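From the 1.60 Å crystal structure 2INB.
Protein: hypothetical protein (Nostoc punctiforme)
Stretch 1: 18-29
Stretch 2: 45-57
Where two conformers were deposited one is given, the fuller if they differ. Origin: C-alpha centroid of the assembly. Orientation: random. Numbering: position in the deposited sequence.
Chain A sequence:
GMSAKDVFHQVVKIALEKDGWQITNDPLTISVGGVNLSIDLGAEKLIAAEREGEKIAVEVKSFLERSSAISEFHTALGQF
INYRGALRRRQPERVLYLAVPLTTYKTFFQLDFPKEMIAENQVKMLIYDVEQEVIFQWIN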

# COMPACT_ATOMS: atom_id res chain seq x y z
N LYS A 18 6.04 9.29 -27.21
CA LYS A 18 5.21 9.28 -28.42
C LYS A 18 4.05 10.26 -28.34
O LYS A 18 3.59 10.75 -29.37
CB LYS A 18 4.65 7.89 -28.72
CG LYS A 18 5.68 6.90 -29.18
CD LYS A 18 5.08 5.52 -29.35
CE LYS A 18 6.06 4.54 -29.91
NZ LYS A 18 5.43 3.16 -29.98
N ASP A 19 3.55 10.51 -27.13
CA ASP A 19 2.42 11.43 -26.89
C ASP A 19 2.96 12.87 -26.60
O ASP A 19 2.22 13.72 -26.13
CB ASP A 19 1.54 10.93 -25.73
CG ASP A 19 0.42 9.94 -26.17
OD1 ASP A 19 0.55 9.34 -27.26
OD2 ASP A 19 -0.53 9.82 -25.39
N GLY A 20 4.24 13.08 -26.83
CA GLY A 20 4.83 14.40 -26.72
C GLY A 20 5.20 14.86 -25.35
O GLY A 20 5.46 16.06 -25.15
N TRP A 21 5.31 13.91 -24.42
CA TRP A 21 5.83 14.24 -23.06
C TRP A 21 7.34 14.27 -23.05
O TRP A 21 8.02 13.46 -23.70
CB TRP A 21 5.29 13.23 -22.02
CG TRP A 21 3.80 13.23 -21.88
CD1 TRP A 21 2.85 12.59 -22.68
CD2 TRP A 21 3.03 14.00 -20.92
NE1 TRP A 21 1.58 12.91 -22.24
CE2 TRP A 21 1.66 13.77 -21.18
CE3 TRP A 21 3.37 14.87 -19.85
CZ2 TRP A 21 0.65 14.36 -20.42
CZ3 TRP A 21 2.38 15.46 -19.13
CH2 TRP A 21 1.03 15.22 -19.42
N GLN A 22 7.86 15.23 -22.29
CA GLN A 22 9.27 15.32 -22.00
C GLN A 22 9.56 14.66 -20.66
O GLN A 22 8.95 15.02 -19.65
CB GLN A 22 9.68 16.79 -21.95
CG GLN A 22 11.20 16.96 -21.97
CD GLN A 22 11.67 18.34 -21.49
OE1 GLN A 22 10.93 19.33 -21.53
NE2 GLN A 22 12.90 18.39 -21.00
N ILE A 23 10.47 13.68 -20.65
CA ILE A 23 10.90 13.08 -19.39
C ILE A 23 11.97 13.97 -18.78
O ILE A 23 12.98 14.28 -19.43
CB ILE A 23 11.44 11.63 -19.55
CG1 ILE A 23 10.55 10.81 -20.51
CG2 ILE A 23 11.72 10.93 -18.18
CD1 ILE A 23 9.20 10.59 -20.06
N THR A 24 11.71 14.42 -17.55
CA THR A 24 12.63 15.37 -16.88
C THR A 24 13.44 14.78 -15.73
O THR A 24 14.52 15.30 -15.39
CB THR A 24 11.90 16.58 -16.35
OG1 THR A 24 10.90 16.14 -15.43
CG2 THR A 24 11.25 17.37 -17.47
N ASN A 25 12.93 13.71 -15.12
CA ASN A 25 13.63 13.06 -14.03
C ASN A 25 13.27 11.58 -14.08
O ASN A 25 12.11 11.18 -14.24
CB ASN A 25 13.26 13.68 -12.64
CG ASN A 25 13.33 15.23 -12.62
OD1 ASN A 25 12.35 15.95 -12.97
ND2 ASN A 25 14.50 15.76 -12.23
N ASP A 26 14.29 10.75 -13.99
CA ASP A 26 14.06 9.32 -13.93
C ASP A 26 15.32 8.75 -13.30
O ASP A 26 16.33 8.61 -13.98
CB ASP A 26 13.82 8.79 -15.34
CG ASP A 26 13.64 7.31 -15.38
OD1 ASP A 26 13.41 6.72 -14.31
OD2 ASP A 26 13.75 6.75 -16.49
N PRO A 27 15.27 8.49 -11.98
CA PRO A 27 14.09 8.55 -11.12
C PRO A 27 13.78 9.95 -10.63
O PRO A 27 14.68 10.80 -10.51
CB PRO A 27 14.49 7.68 -9.92
CG PRO A 27 15.90 7.91 -9.78
CD PRO A 27 16.46 8.11 -11.19
N LEU A 28 12.51 10.19 -10.35
CA LEU A 28 12.11 11.37 -9.59
C LEU A 28 12.40 11.03 -8.14
O LEU A 28 11.86 10.06 -7.61
CB LEU A 28 10.62 11.67 -9.79
CG LEU A 28 10.05 12.83 -8.96
CD1 LEU A 28 10.79 14.14 -9.20
CD2 LEU A 28 8.60 12.91 -9.32
N THR A 29 13.28 11.80 -7.51
CA THR A 29 13.59 11.55 -6.10
C THR A 29 12.84 12.55 -5.24
O THR A 29 12.66 13.74 -5.61
CB THR A 29 15.11 11.53 -5.82
OG1 THR A 29 15.73 12.74 -6.28
CG2 THR A 29 15.73 10.32 -6.52
N LYS A 45 12.40 5.19 -8.89
CA LYS A 45 11.80 4.53 -10.04
C LYS A 45 10.61 5.36 -10.64
O LYS A 45 10.20 5.08 -11.79
CB LYS A 45 11.35 3.12 -9.59
CG LYS A 45 10.93 2.22 -10.72
CD LYS A 45 10.81 0.76 -10.29
N LEU A 46 10.10 6.35 -9.90
CA LEU A 46 9.06 7.27 -10.41
C LEU A 46 9.61 8.04 -11.61
O LEU A 46 10.77 8.48 -11.58
CB LEU A 46 8.66 8.30 -9.35
CG LEU A 46 7.74 7.93 -8.22
CD1 LEU A 46 7.54 9.13 -7.30
CD2 LEU A 46 6.43 7.50 -8.81
N ILE A 47 8.81 8.18 -12.67
CA ILE A 47 9.19 8.98 -13.85
C ILE A 47 8.53 10.37 -13.70
O ILE A 47 7.32 10.46 -13.43
CB ILE A 47 8.67 8.36 -15.12
CG1 ILE A 47 9.32 6.98 -15.32
CG2 ILE A 47 8.92 9.32 -16.35
CD1 ILE A 47 8.77 6.25 -16.55
N ALA A 48 9.31 11.44 -13.83
CA ALA A 48 8.76 12.80 -13.89
C ALA A 48 8.72 13.22 -15.36
O ALA A 48 9.72 13.08 -16.06
CB ALA A 48 9.64 13.81 -13.11
N ALA A 49 7.58 13.76 -15.80
CA ALA A 49 7.45 14.21 -17.16
C ALA A 49 6.61 15.48 -17.20
O ALA A 49 5.86 15.78 -16.25
CB ALA A 49 6.82 13.12 -18.01
N GLU A 50 6.70 16.20 -18.33
CA GLU A 50 5.86 17.39 -18.49
C GLU A 50 5.58 17.61 -19.97
O GLU A 50 6.30 17.12 -20.85
CB GLU A 50 6.49 18.62 -17.86
CG GLU A 50 7.77 19.01 -18.46
CD GLU A 50 8.35 20.23 -17.74
OE1 GLU A 50 8.81 20.06 -16.60
OE2 GLU A 50 8.27 21.34 -18.30
N ARG A 51 4.53 18.38 -20.22
CA ARG A 51 4.11 18.66 -21.57
C ARG A 51 3.35 19.95 -21.56
O ARG A 51 2.30 20.05 -20.91
CB ARG A 51 3.25 17.53 -22.12
CG ARG A 51 2.89 17.65 -23.57
CD ARG A 51 2.05 16.46 -24.05
NE ARG A 51 0.74 16.45 -23.41
CZ ARG A 51 -0.25 15.67 -23.80
NH1 ARG A 51 -0.06 14.79 -24.80
NH2 ARG A 51 -1.42 15.76 -23.18
N GLU A 52 3.87 20.94 -22.28
CA GLU A 52 3.34 22.31 -22.23
C GLU A 52 2.96 22.75 -20.83
O GLU A 52 1.86 23.22 -20.57
CB GLU A 52 2.15 22.46 -23.15
CG GLU A 52 2.49 22.27 -24.61
CD GLU A 52 2.11 20.92 -25.13
OE1 GLU A 52 1.18 20.32 -24.55
OE2 GLU A 52 2.71 20.49 -26.13
N GLY A 53 3.90 22.60 -19.91
CA GLY A 53 3.66 23.08 -18.54
C GLY A 53 2.78 22.22 -17.62
O GLY A 53 2.70 22.50 -16.42
N GLU A 54 2.13 21.20 -18.14
CA GLU A 54 1.40 20.18 -17.34
C GLU A 54 2.48 19.21 -16.83
O GLU A 54 3.23 18.64 -17.64
CB GLU A 54 0.39 19.44 -18.22
CG GLU A 54 -0.43 18.43 -17.43
CD GLU A 54 -1.53 17.66 -18.20
OE1 GLU A 54 -1.77 17.87 -19.44
OE2 GLU A 54 -2.15 16.80 -17.50
N LYS A 55 2.57 19.04 -15.51
CA LYS A 55 3.57 18.19 -14.89
C LYS A 55 2.90 16.92 -14.35
O LYS A 55 1.83 16.99 -13.67
CB LYS A 55 4.24 18.96 -13.72
CG LYS A 55 5.09 20.12 -14.24
CD LYS A 55 5.76 20.90 -13.12
CE LYS A 55 6.75 21.91 -13.71
N ILE A 56 3.55 15.79 -14.56
CA ILE A 56 3.07 14.54 -13.99
C ILE A 56 4.21 13.71 -13.40
O ILE A 56 5.42 13.94 -13.67
CB ILE A 56 2.34 13.65 -15.06
CG1 ILE A 56 3.33 13.19 -16.16
CG2 ILE A 56 1.17 14.44 -15.71
CD1 ILE A 56 2.70 12.23 -17.24
N ALA A 57 3.81 12.73 -12.58
CA ALA A 57 4.71 11.70 -12.08
C ALA A 57 4.05 10.38 -12.34
O ALA A 57 2.84 10.27 -12.25
CB ALA A 57 4.99 11.85 -10.54
O HOH W 1 7.72 19.96 -22.09
O HOH W 2 8.66 17.75 -15.27
O HOH W 3 11.40 7.51 -7.33

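Stretch 1 runs antiparallel to the first strand of stretch 2, which turns back on itself through a type I' turn from Arg 51 to Glu 54, and the two stretches together bury 923 Å² of surface. Contact begins at Asp 19, whose carbonyl O accepts a hydrogen bond from Arg 51 NH1 (2.8 Å). Gly 20 follows with a positive phi, a conformation that favours glycine.

The CA-to-CB bond of Trp 21 points sideways, but with chi1 in the m well the indole reaches in between Arg 51 and Ile 56. Arg 51 CB sits over one face of the six-membered ring, 3.7 Å from its centroid, and Ile 56 CD1 over the opposite face at 3.8 Å, both in CH-pi geometry. The flat ring thus fills the slot between these two side chains, while Trp 21 NE1 lies over a face of the Arg 51 guanidinium. Arginine suits this position because its aliphatic part packs on the indole while its end reaches the Asp 19 carbonyl.

Regular sheet pairing starts at Gln 22, which exchanges two backbone hydrogen bonds with Glu 50: Gln 22 N to Glu 50 O (2.8 Å) and Glu 50 N to Gln 22 O (2.9 Å). Ile 23 pairs with Ala 49 without such bonds and turns to the other face of the sheet, where its CD1 packs 4.0 Å from Ala 49 CB and its CG2 3.7 Å from Ile 47 CG2. The small alanine accompanies a close approach of the strands, with Ile 23 CA 4.3 Å from Ala 49 CA.

A beta bulge then shifts the register by one residue. Ala 48 O accepts from both Thr 24 N (2.8 Å) and, weakly, Asn 25 N (3.4 Å), whereas Ala 48 N donates to Asn 25 O (2.8 Å). Thr 24 OG1 donates to Asn 25 OD1 (2.9 Å), and water 2 donates to Thr 24 OG1 (2.8 Å) and Glu 50 OE1 (2.7 Å), tying these polar side chains together beside the buried Ala 48.

Past Asp 26, a cis peptide bond leads into Pro 27. Leu 46 O accepts a hydrogen bond from Leu 28 N (2.7 Å). Water 3 adds a bridge, donating to Leu 28 O (2.6 Å) and accepting from Leu 46 N (3.1 Å). The buried Leu 28 points toward stretch 2, its CB 3.9 Å from Leu 46 CB and its CD2 4.0 Å from both Ala 48 CB and Ala 57 CB.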